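Local coordinates for protein GTN Reductase (Agrobacterium tumefaciens, PDB 5N6G) that binds flavin mononucleotide and probably reduces activated carbon-carbon double bonds, as an ene-reductase of the Old Yellow Enzyme family, at residues D159-A164 against V215-E220; G174-A179 against L261-V266; Y72-I77 against A167-F172; I51-T56 against E78-I83. All coordinates share one frame; numbering follows the deposited sequence. Where two conformers were deposited one is given.

Interaction 1. Residues D159-A164 against V215-E220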
# COMPACT_ATOMS: atom_id res chain seq x y z
N ASP A 159 8.82 14.86 3.60
CA ASP A 159 7.40 14.66 3.35
C ASP A 159 6.91 13.34 3.94
O ASP A 159 5.76 13.25 4.37
CB ASP A 159 7.09 14.71 1.85
CG ASP A 159 7.22 16.12 1.27
OD1 ASP A 159 7.15 17.11 2.05
OD2 ASP A 159 7.36 16.22 0.03
N TYR A 160 7.74 12.29 3.91
CA TYR A 160 7.34 11.05 4.59
C TYR A 160 7.25 11.26 6.10
O TYR A 160 6.34 10.72 6.74
CB TYR A 160 8.29 9.91 4.26
CG TYR A 160 7.96 9.16 3.01
CD1 TYR A 160 6.94 8.21 2.96
CD2 TYR A 160 8.71 9.35 1.86
CE1 TYR A 160 6.65 7.51 1.82
CE2 TYR A 160 8.42 8.65 0.71
CZ TYR A 160 7.40 7.72 0.70
OH TYR A 160 7.13 7.03 -0.45
N ARG A 161 8.16 12.04 6.68
CA ARG A 161 8.08 12.35 8.11
C ARG A 161 6.78 13.07 8.42
O ARG A 161 6.06 12.72 9.36
CB ARG A 161 9.27 13.19 8.57
CG ARG A 161 10.62 12.48 8.51
CD ARG A 161 11.75 13.31 9.10
NE ARG A 161 13.03 12.71 8.72
CZ ARG A 161 13.81 13.13 7.72
NH1 ARG A 161 13.52 14.21 7.02
NH2 ARG A 161 14.90 12.44 7.42
N SER A 162 6.49 14.12 7.66
CA SER A 162 5.29 14.89 7.98
C SER A 162 4.03 14.09 7.68
O SER A 162 3.02 14.24 8.38
CB SER A 162 5.30 16.24 7.24
OG SER A 162 5.12 16.08 5.86
N GLY A 163 4.05 13.24 6.65
CA GLY A 163 2.91 12.38 6.36
C GLY A 163 2.65 11.36 7.45
O GLY A 163 1.50 11.11 7.81
N ALA A 164 3.70 10.77 8.00
CA ALA A 164 3.55 9.85 9.12
C ALA A 164 2.98 10.56 10.35
O ALA A 164 2.08 10.05 11.02
CB ALA A 164 4.89 9.19 9.44
N VAL A 215 11.94 4.11 5.62
CA VAL A 215 11.52 3.37 6.81
C VAL A 215 12.08 4.02 8.07
O VAL A 215 11.38 4.20 9.06
CB VAL A 215 11.95 1.89 6.71
CG1 VAL A 215 11.75 1.17 8.05
CG2 VAL A 215 11.18 1.20 5.63
N ASP A 216 13.37 4.36 8.06
CA ASP A 216 13.96 4.92 9.26
C ASP A 216 13.40 6.31 9.58
O ASP A 216 13.26 6.66 10.75
CB ASP A 216 15.48 4.92 9.13
CG ASP A 216 16.07 3.51 9.05
OD1 ASP A 216 15.40 2.55 9.53
OD2 ASP A 216 17.21 3.36 8.53
N ALA A 217 13.06 7.11 8.55
CA ALA A 217 12.44 8.41 8.77
C ALA A 217 11.05 8.27 9.40
O ALA A 217 10.71 9.00 10.36
CB ALA A 217 12.35 9.19 7.45
N VAL A 218 10.22 7.37 8.87
CA VAL A 218 8.88 7.15 9.41
C VAL A 218 8.95 6.57 10.81
O VAL A 218 8.26 7.02 11.74
CB VAL A 218 8.08 6.24 8.46
CG1 VAL A 218 6.77 5.79 9.08
CG2 VAL A 218 7.87 6.93 7.11
N ALA A 219 9.80 5.55 11.00
CA ALA A 219 9.90 4.91 12.31
C ALA A 219 10.38 5.87 13.39
O ALA A 219 9.94 5.79 14.54
CB ALA A 219 10.82 3.70 12.23
N GLU A 220 11.31 6.77 13.05
CA GLU A 220 11.77 7.76 14.01
C GLU A 220 10.65 8.70 14.40
O GLU A 220 10.56 9.13 15.56
CB GLU A 220 12.95 8.53 13.42
CG GLU A 220 13.54 9.59 14.34
CD GLU A 220 14.16 8.99 15.59
OE1 GLU A 220 14.82 7.93 15.48
OE2 GLU A 220 13.98 9.57 16.68

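Interaction 2. Residues G174-A179 against L261-V266. With FMN (flavin mononucleotide), chain B; 8OZ (2-Phenylacrylic acid), chain C.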
# COMPACT_ATOMS: atom_id res chain seq x y z
N GLY A 174 -1.24 3.49 12.91
CA GLY A 174 0.06 3.32 12.32
C GLY A 174 -0.03 3.60 10.83
O GLY A 174 -1.04 4.10 10.34
N VAL A 175 1.05 3.28 10.13
CA VAL A 175 1.12 3.46 8.69
C VAL A 175 1.68 2.21 8.04
O VAL A 175 2.49 1.47 8.62
CB VAL A 175 1.98 4.67 8.26
CG1 VAL A 175 1.47 5.95 8.91
CG2 VAL A 175 3.45 4.47 8.55
N GLU A 176 1.27 2.00 6.80
CA GLU A 176 1.91 1.07 5.89
C GLU A 176 2.62 1.89 4.82
O GLU A 176 1.97 2.61 4.06
CB GLU A 176 0.90 0.12 5.25
CG GLU A 176 1.52 -0.81 4.21
CD GLU A 176 0.53 -1.83 3.65
OE1 GLU A 176 0.28 -2.90 4.29
OE2 GLU A 176 0.04 -1.59 2.52
N ILE A 177 3.94 1.77 4.75
CA ILE A 177 4.68 2.44 3.68
C ILE A 177 4.40 1.70 2.38
O ILE A 177 4.66 0.50 2.27
CB ILE A 177 6.18 2.47 3.99
CG1 ILE A 177 6.47 3.35 5.20
CG2 ILE A 177 6.94 2.99 2.81
CD1 ILE A 177 7.82 3.04 5.87
N HIS A 178 3.89 2.41 1.37
CA HIS A 178 3.69 1.81 0.05
C HIS A 178 5.03 1.68 -0.66
O HIS A 178 5.54 2.64 -1.23
CB HIS A 178 2.73 2.64 -0.78
CG HIS A 178 2.14 1.89 -1.93
ND1 HIS A 178 2.74 0.80 -2.51
CD2 HIS A 178 0.97 2.07 -2.59
CE1 HIS A 178 1.97 0.33 -3.47
NE2 HIS A 178 0.89 1.09 -3.55
N ALA A 179 5.59 0.47 -0.67
CA ALA A 179 6.85 0.23 -1.35
C ALA A 179 6.68 -0.85 -2.40
O ALA A 179 7.59 -1.64 -2.68
CB ALA A 179 7.94 -0.17 -0.36
N LEU A 261 9.93 -3.60 13.14
CA LEU A 261 8.73 -3.12 12.47
C LEU A 261 7.49 -3.91 12.88
O LEU A 261 7.55 -5.05 13.36
CB LEU A 261 8.89 -3.18 10.95
CG LEU A 261 10.04 -2.34 10.36
CD1 LEU A 261 10.01 -2.45 8.86
CD2 LEU A 261 9.93 -0.88 10.79
N ALA A 262 6.33 -3.27 12.65
CA ALA A 262 5.05 -3.84 13.08
C ALA A 262 4.60 -4.97 12.17
O ALA A 262 4.10 -5.99 12.65
CB ALA A 262 3.99 -2.75 13.12
N PHE A 263 4.82 -4.83 10.87
CA PHE A 263 4.35 -5.81 9.90
C PHE A 263 5.04 -5.63 8.57
O PHE A 263 5.49 -4.54 8.20
CB PHE A 263 2.81 -5.77 9.72
CG PHE A 263 2.26 -4.46 9.19
CD1 PHE A 263 1.90 -3.45 10.08
CD2 PHE A 263 2.09 -4.25 7.83
CE1 PHE A 263 1.39 -2.23 9.62
CE2 PHE A 263 1.56 -3.03 7.36
CZ PHE A 263 1.22 -2.04 8.26
N ILE A 264 5.11 -6.75 7.84
CA ILE A 264 5.51 -6.82 6.45
C ILE A 264 4.31 -7.36 5.68
O ILE A 264 3.79 -8.43 6.03
CB ILE A 264 6.72 -7.75 6.22
CG1 ILE A 264 7.84 -7.49 7.24
CG2 ILE A 264 7.18 -7.65 4.75
CD1 ILE A 264 8.50 -6.13 7.11
N HIS A 265 3.88 -6.65 4.65
CA HIS A 265 2.75 -7.02 3.83
C HIS A 265 3.27 -7.34 2.44
O HIS A 265 3.83 -6.47 1.77
CB HIS A 265 1.74 -5.87 3.81
CG HIS A 265 0.47 -6.15 3.07
ND1 HIS A 265 -0.56 -5.25 3.07
CD2 HIS A 265 0.08 -7.19 2.30
CE1 HIS A 265 -1.56 -5.73 2.35
NE2 HIS A 265 -1.20 -6.90 1.87
N VAL A 266 3.12 -8.60 2.01
CA VAL A 266 3.73 -9.08 0.77
C VAL A 266 2.65 -9.45 -0.23
O VAL A 266 1.74 -10.24 0.08
CB VAL A 266 4.67 -10.27 1.04
CG1 VAL A 266 3.93 -11.43 1.68
CG2 VAL A 266 5.35 -10.72 -0.24
N1 FMN B . -2.63 -1.99 -3.85
C2 FMN B . -1.99 -1.05 -3.07
O2 FMN B . -0.91 -1.30 -2.50
N3 FMN B . -2.58 0.18 -2.90
C4 FMN B . -3.76 0.61 -3.47
O4 FMN B . -4.22 1.72 -3.21
C4A FMN B . -4.41 -0.37 -4.31
N5 FMN B . -5.55 -0.06 -4.86
C5A FMN B . -6.24 -1.06 -5.52
C6 FMN B . -7.50 -0.78 -6.02
C7 FMN B . -8.28 -1.77 -6.59
C7M FMN B . -9.67 -1.42 -7.08
C8 FMN B . -7.79 -3.08 -6.69
C8M FMN B . -8.64 -4.19 -7.24
C9 FMN B . -6.51 -3.36 -6.22
C9A FMN B . -5.74 -2.36 -5.63
N10 FMN B . -4.49 -2.65 -5.04
C10 FMN B . -3.78 -1.67 -4.40
C1' FMN B . -4.05 -4.05 -4.97
C2' FMN B . -4.77 -4.79 -3.84
O2' FMN B . -4.39 -4.26 -2.57
C3' FMN B . -4.51 -6.29 -3.85
O3' FMN B . -3.10 -6.53 -3.80
C4' FMN B . -5.08 -7.01 -5.07
O4' FMN B . -6.46 -6.68 -5.23
C5' FMN B . -4.88 -8.51 -5.00
O5' FMN B . -5.59 -9.06 -3.87
P FMN B . -6.99 -9.88 -3.97
O1P FMN B . -6.68 -11.10 -4.80
O2P FMN B . -7.94 -8.94 -4.70
O3P FMN B . -7.36 -10.16 -2.56
C4 8OZ C . -5.35 0.47 -8.82
C5 8OZ C . -5.62 1.70 -9.38
C6 8OZ C . -4.86 2.79 -9.05
C7 8OZ C . -3.82 2.67 -8.14
C8 8OZ C . -1.56 0.17 -6.52
C 8OZ C . -2.40 2.26 -5.56
O 8OZ C . -0.81 -0.03 -5.60
C1 8OZ C . -2.51 1.33 -6.49
C2 8OZ C . -3.54 1.44 -7.55
C3 8OZ C . -4.31 0.34 -7.91
O1 8OZ C . -1.58 -0.59 -7.59

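Interaction 3. Residues Y72-I77 against A167-F172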
# COMPACT_ATOMS: atom_id res chain seq x y z
N TYR A 72 -1.91 15.80 3.19
CA TYR A 72 -1.14 17.05 3.12
C TYR A 72 -2.01 18.31 3.18
O TYR A 72 -1.49 19.43 3.04
CB TYR A 72 -0.28 17.05 1.84
CG TYR A 72 -1.04 16.80 0.55
CD1 TYR A 72 -1.63 17.86 -0.14
CD2 TYR A 72 -1.18 15.52 0.04
CE1 TYR A 72 -2.32 17.64 -1.33
CE2 TYR A 72 -1.88 15.28 -1.12
CZ TYR A 72 -2.44 16.33 -1.81
OH TYR A 72 -3.14 16.09 -2.98
N LYS A 73 -3.30 18.17 3.43
CA LYS A 73 -4.19 19.29 3.71
C LYS A 73 -4.78 19.13 5.10
O LYS A 73 -5.06 18.00 5.52
CB LYS A 73 -5.34 19.37 2.68
CG LYS A 73 -4.91 19.60 1.25
CD LYS A 73 -6.13 19.66 0.33
CE LYS A 73 -5.73 19.93 -1.12
NZ LYS A 73 -6.92 20.16 -1.97
N ARG A 74 -4.96 20.25 5.81
CA ARG A 74 -5.60 20.19 7.12
C ARG A 74 -6.98 19.57 7.02
O ARG A 74 -7.38 18.78 7.89
CB ARG A 74 -5.73 21.58 7.75
CG ARG A 74 -4.43 22.30 7.97
CD ARG A 74 -3.53 21.54 8.94
NE ARG A 74 -4.15 21.29 10.23
CZ ARG A 74 -3.71 20.38 11.10
NH1 ARG A 74 -2.65 19.64 10.81
NH2 ARG A 74 -4.33 20.21 12.25
N GLU A 75 -7.72 19.94 5.99
CA GLU A 75 -9.05 19.40 5.78
C GLU A 75 -9.01 17.90 5.58
O GLU A 75 -9.96 17.20 5.97
CB GLU A 75 -9.70 20.07 4.58
CG GLU A 75 -10.05 21.54 4.81
CD GLU A 75 -8.88 22.51 4.57
OE1 GLU A 75 -7.75 22.05 4.26
OE2 GLU A 75 -9.12 23.74 4.68
N ALA A 76 -7.93 17.39 4.98
CA ALA A 76 -7.81 15.95 4.75
C ALA A 76 -7.56 15.23 6.07
O ALA A 76 -8.14 14.17 6.33
CB ALA A 76 -6.66 15.65 3.78
N ILE A 77 -6.71 15.79 6.92
CA ILE A 77 -6.50 15.23 8.24
C ILE A 77 -7.82 15.17 9.01
O ILE A 77 -8.12 14.17 9.67
CB ILE A 77 -5.42 16.05 8.99
CG1 ILE A 77 -4.07 15.79 8.32
CG2 ILE A 77 -5.40 15.67 10.46
CD1 ILE A 77 -2.93 16.67 8.82
N ALA A 167 -0.64 11.23 9.83
CA ALA A 167 -1.43 10.03 10.05
C ALA A 167 -1.73 9.83 11.53
O ALA A 167 -2.87 9.51 11.90
CB ALA A 167 -0.69 8.81 9.49
N LEU A 168 -0.73 10.02 12.39
CA LEU A 168 -0.99 9.92 13.82
C LEU A 168 -1.96 11.01 14.28
O LEU A 168 -2.85 10.75 15.11
CB LEU A 168 0.30 10.01 14.62
CG LEU A 168 1.16 8.75 14.73
CD1 LEU A 168 2.32 9.03 15.68
CD2 LEU A 168 0.36 7.56 15.22
N GLU A 169 -1.82 12.23 13.76
CA GLU A 169 -2.74 13.30 14.14
C GLU A 169 -4.17 12.97 13.73
O GLU A 169 -5.13 13.36 14.42
CB GLU A 169 -2.31 14.62 13.49
CG GLU A 169 -3.16 15.79 13.99
CD GLU A 169 -2.82 17.12 13.36
OE1 GLU A 169 -2.04 17.18 12.39
OE2 GLU A 169 -3.38 18.12 13.85
N ALA A 170 -4.33 12.27 12.62
CA ALA A 170 -5.63 11.85 12.13
C ALA A 170 -6.17 10.62 12.85
O ALA A 170 -7.26 10.16 12.49
CB ALA A 170 -5.59 11.57 10.64
N GLY A 171 -5.45 10.08 13.83
CA GLY A 171 -5.95 9.00 14.64
C GLY A 171 -5.66 7.61 14.13
O GLY A 171 -6.22 6.65 14.66
N PHE A 172 -4.81 7.46 13.12
CA PHE A 172 -4.45 6.13 12.65
C PHE A 172 -3.65 5.40 13.72
O PHE A 172 -2.93 6.00 14.51
CB PHE A 172 -3.64 6.21 11.36
CG PHE A 172 -4.46 6.58 10.16
CD1 PHE A 172 -5.22 5.61 9.50
CD2 PHE A 172 -4.48 7.87 9.68
CE1 PHE A 172 -5.98 5.93 8.40
CE2 PHE A 172 -5.23 8.20 8.57
CZ PHE A 172 -6.00 7.23 7.94

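Interaction 4. Residues I51-T56 against E78-I83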
# COMPACT_ATOMS: atom_id res chain seq x y z
N ILE A 51 -7.61 -2.67 8.87
CA ILE A 51 -7.83 -2.02 7.59
C ILE A 51 -6.55 -1.32 7.19
O ILE A 51 -6.00 -0.56 7.99
CB ILE A 51 -8.98 -1.01 7.68
CG1 ILE A 51 -10.32 -1.70 7.91
CG2 ILE A 51 -9.02 -0.15 6.42
CD1 ILE A 51 -11.47 -0.76 8.22
N VAL A 52 -6.09 -1.56 5.95
CA VAL A 52 -5.10 -0.70 5.31
C VAL A 52 -5.87 0.20 4.37
O VAL A 52 -6.63 -0.28 3.52
CB VAL A 52 -4.03 -1.51 4.56
CG1 VAL A 52 -2.97 -0.58 4.02
CG2 VAL A 52 -3.42 -2.57 5.47
N THR A 53 -5.69 1.51 4.52
CA THR A 53 -6.42 2.42 3.66
C THR A 53 -5.95 2.28 2.22
O THR A 53 -4.84 1.82 1.93
CB THR A 53 -6.25 3.89 4.04
OG1 THR A 53 -4.89 4.33 3.83
CG2 THR A 53 -6.64 4.18 5.48
N GLU A 54 -6.79 2.78 1.32
CA GLU A 54 -6.34 3.15 -0.02
C GLU A 54 -5.05 3.94 0.07
O GLU A 54 -4.81 4.67 1.04
CB GLU A 54 -7.41 4.00 -0.71
CG GLU A 54 -7.69 5.37 -0.08
CD GLU A 54 -9.13 5.83 -0.31
OE1 GLU A 54 -9.43 6.40 -1.39
OE2 GLU A 54 -9.96 5.63 0.61
N GLY A 55 -4.22 3.86 -0.96
CA GLY A 55 -3.02 4.67 -0.97
C GLY A 55 -3.37 6.12 -0.76
O GLY A 55 -4.32 6.65 -1.37
N THR A 56 -2.64 6.77 0.14
CA THR A 56 -2.91 8.16 0.50
C THR A 56 -1.61 8.96 0.38
O THR A 56 -0.66 8.72 1.15
CB THR A 56 -3.54 8.23 1.89
OG1 THR A 56 -3.94 9.58 2.18
CG2 THR A 56 -2.66 7.72 2.99
N GLU A 78 -8.62 16.23 8.94
CA GLU A 78 -9.91 16.23 9.61
C GLU A 78 -10.83 15.17 9.04
O GLU A 78 -11.52 14.47 9.78
CB GLU A 78 -10.56 17.62 9.49
CG GLU A 78 -11.94 17.70 10.11
CD GLU A 78 -11.93 17.48 11.62
OE1 GLU A 78 -10.85 17.65 12.24
OE2 GLU A 78 -12.99 17.13 12.18
N GLY A 79 -10.85 15.02 7.71
CA GLY A 79 -11.67 13.99 7.10
C GLY A 79 -11.24 12.59 7.51
O GLY A 79 -12.07 11.72 7.76
N TRP A 80 -9.93 12.35 7.57
CA TRP A 80 -9.46 11.06 8.05
C TRP A 80 -9.79 10.83 9.52
O TRP A 80 -10.03 9.67 9.93
CB TRP A 80 -7.96 10.94 7.85
CG TRP A 80 -7.52 10.60 6.47
CD1 TRP A 80 -6.67 11.33 5.69
CD2 TRP A 80 -7.84 9.42 5.71
NE1 TRP A 80 -6.44 10.69 4.50
CE2 TRP A 80 -7.16 9.52 4.48
CE3 TRP A 80 -8.64 8.30 5.95
CZ2 TRP A 80 -7.25 8.53 3.49
CZ3 TRP A 80 -8.74 7.32 4.94
CH2 TRP A 80 -8.04 7.46 3.74
N LYS A 81 -9.78 11.89 10.34
CA LYS A 81 -10.11 11.71 11.75
C LYS A 81 -11.53 11.18 11.92
O LYS A 81 -11.79 10.36 12.80
CB LYS A 81 -9.92 13.04 12.49
CG LYS A 81 -10.13 12.96 13.99
CD LYS A 81 -9.07 12.09 14.67
CE LYS A 81 -9.19 12.13 16.19
NZ LYS A 81 -8.16 11.28 16.85
N LYS A 82 -12.47 11.63 11.09
CA LYS A 82 -13.82 11.08 11.16
C LYS A 82 -13.81 9.58 10.86
O LYS A 82 -14.53 8.81 11.50
CB LYS A 82 -14.74 11.82 10.20
CG LYS A 82 -16.19 11.42 10.31
CD LYS A 82 -17.02 12.05 9.19
CE LYS A 82 -18.51 11.99 9.50
NZ LYS A 82 -19.05 13.34 9.88
N ILE A 83 -12.98 9.17 9.90
CA ILE A 83 -12.89 7.76 9.50
C ILE A 83 -12.27 6.92 10.61
O ILE A 83 -12.80 5.86 10.97
CB ILE A 83 -12.11 7.64 8.19
CG1 ILE A 83 -12.96 8.21 7.05
CG2 ILE A 83 -11.71 6.19 7.93
CD1 ILE A 83 -12.24 8.37 5.77

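Interaction 1. Residues D159-A164 against V215-E220
Two neighbouring helices of the outer layer of a TIM barrel meet here, and the touch runs through Ala217 and Val218 of one and Tyr160, Arg161 and Ala164 of the other. Helix 150-169 precedes strand 174-178 and helix 204-222 follows it. Both helices run roughly the same way, as the repeated beta-alpha units of this fold require. Their short segments cross at -35°, with the axes 8.5 Å apart at closest approach. Ala164 and Ala217 offer only methyls, which suits this spacing. The backbones come nearest at Arg161 and Val218, where the CA atoms are 5.4 Å apart. Val218 divides its two methyls between two partners. CG1 lies anti to the backbone N (chi1 171°) and rests on Ala164, with CG1 3.9 Å from Ala164 CB. The other methyl, CG2, goes to Tyr160 and lies 4.1 Å from Tyr160 CB. It is also close to the carbonyl oxygen of Tyr160. The end of the tyrosine leads away from 215-220, to Ile58 and His100, and its side chain also touches Val214. Val218 also packs on Val175 and Ile177, so it fills the angle between the two helices and the barrel wall. No hydrogen bond crosses between the segments, and the contact is apolar apart from one long side chain. Arg161 is partly exposed, its chain extended from CG to NE. Its charge is paired within its own helix, where NH1 forms a salt bridge with Glu158. Across the contact its chain lies over the methyl of Ala217, with Arg161 NE 3.8 Å from Ala217 CB.

Interaction 2. Residues G174-A179 against L261-V266
A buried carboxylate reaches past a whole strand inside the TIM barrel: Glu176 on strand 174-178 bonds to His265 on strand 263-267. These strands are not neighbours in the sheet, since strand 227-231 lies between them. The axes of their short segments are 8.7 Å apart at closest approach, so side chains must bridge the gap. Glu176 does so with an extended chain, its CG anti to the backbone N (chi1 176°). His265 ND1 donates to Glu176 OE1 over 2.8 Å, with an N-H...O angle of 153°. The oxygen sits at the edge of the imidazole, close to the ring plane. ND1 meets OE1 on the syn side of the carboxylate, 19° out of its plane. This bond uses the hydrogen on ND1 and should limit rotation of both groups. The second oxygen, OE2, receives a weak hydrogen bond from Gln97, a residue that binds FMN. His265 in turn packs against Arg230 and Asn305, which also bind the flavin. The pair therefore lies in the second shell of the cofactor site. Phe263, two residues before His265, turns its ring edge to Glu176. Phe263 CZ is 3.7 Å from Glu176 CB, and Phe263 CE2 is 3.3 Å from Glu176 OE1. Two residues beyond Glu176, His178 enters the pocket that holds both ligands. Its ring stacks on Trp99, and its ND1 is hydrogen-bonded to the backbone N of Ala180. His178 NE2 donates to carboxylate oxygen O of the bound 2-phenylacrylic acid, 2.9 Å away, and lies 3.2 Å from FMN O2.

Interaction 3. Residues Y72-I77 against A167-F172
Arg74 and Glu169 meet end-on, their chains crossing at about a right angle. The arginine is folded at chi2 and chi3, which turns its guanidinium towards the other helix. Glu169 is extended instead, with CG anti to the backbone N (chi1 -174°), and brings its carboxylate straight across. The result is a two-pronged salt bridge. Arg74 NH1 binds Glu169 OE1 at 3.0 Å, and Arg74 NH2 binds Glu169 OE2 at 2.8 Å. Both oxygens lie near the guanidinium plane and are met on their syn sides. The two flat groups are not coplanar but twisted by 37°. Beneath this exposed bridge Ile77 crosses the glutamate chain. Ile77 CD1 lies 3.7 Å from Glu169 OE1, and Ile77 CG2 is 4.1 Å from Ala170 CB. The Ala170 methyl also rests 3.8 Å from the carbonyl oxygen of Ile77. The chain then turns at Gly171, whose positive phi closes a Schellman motif at the end of helix 150-169. Phe172 is thereby carried inwards and packs edge-to-face with Trp80. The contact joins the start of helix 74-89 to the C-terminal end of helix 150-169, two helices of the outer layer of the TIM barrel.

Interaction 4. Residues I51-T56 against E78-I83
Trp80 reaches from its helix to Thr53, Glu54 and Thr56, and its indole carries the whole contact. Its CG lies anti to the carbonyl carbon; chi1 -80° with chi2 123° turns the six-membered ring to the strand. Thr53 comes to meet it from the opposite direction. Thr53 CG2 is 3.8 Å from Trp80 CZ3, and Thr53 CB is 4.0 Å from Trp80 CH2. With chi1 at 66°, the hydroxyl of Thr53 is placed between the backbone N and the carbonyl carbon. There OG1 donates to the carbonyl oxygen of Glu54 over 2.8 Å, tilted from the carbonyl plane, and is also bonded to the backbone N of Gln97. These elements belong to one beta-alpha-beta unit of the TIM barrel, in which helix 74-89 follows strand 50-57 and leads to strand 94-99. The strand turns a corner at Glu54. Just beyond it, Gly55 N is hydrogen-bonded to FMN O4, so the tryptophan packs behind a piece of the flavin site. The carboxylate of Glu54 stands nearly perpendicular to the indole, with OE2 4.1 Å from Trp80 CH2. That oxygen is hydrogen-bonded to Tyr42 OH. Thr56 slides past the pyrrole side, its OG1 3.6 Å from Trp80 NE1. Both atoms of this last pair have a backbone carbonyl as partner: Thr56 OG1 is bonded to Pro69 O, and Trp80 NE1 to Gly70 O.

Overall arrangement
The four contacts run from the barrel interior to the surface. Interaction 2 lies deepest, and its buried hydrogen bond links two strands near the flavin. Interaction 4 is also buried but joins a strand to the helix that follows it. Interaction 1 is apolar packing between two helices of the outer layer. Interaction 3 is partly exposed and is the one with a salt bridge between its two segments. Helix 150-169 takes part in interactions 1 and 3, and helix 74-89 in interactions 3 and 4. Interactions 3 and 4 join where Phe172 meets Thr53 and Ala170 meets Trp80. Val215 against Leu261 ties interaction 1 to interaction 2, and Ala167 of interaction 3 touches Val175 of interaction 2.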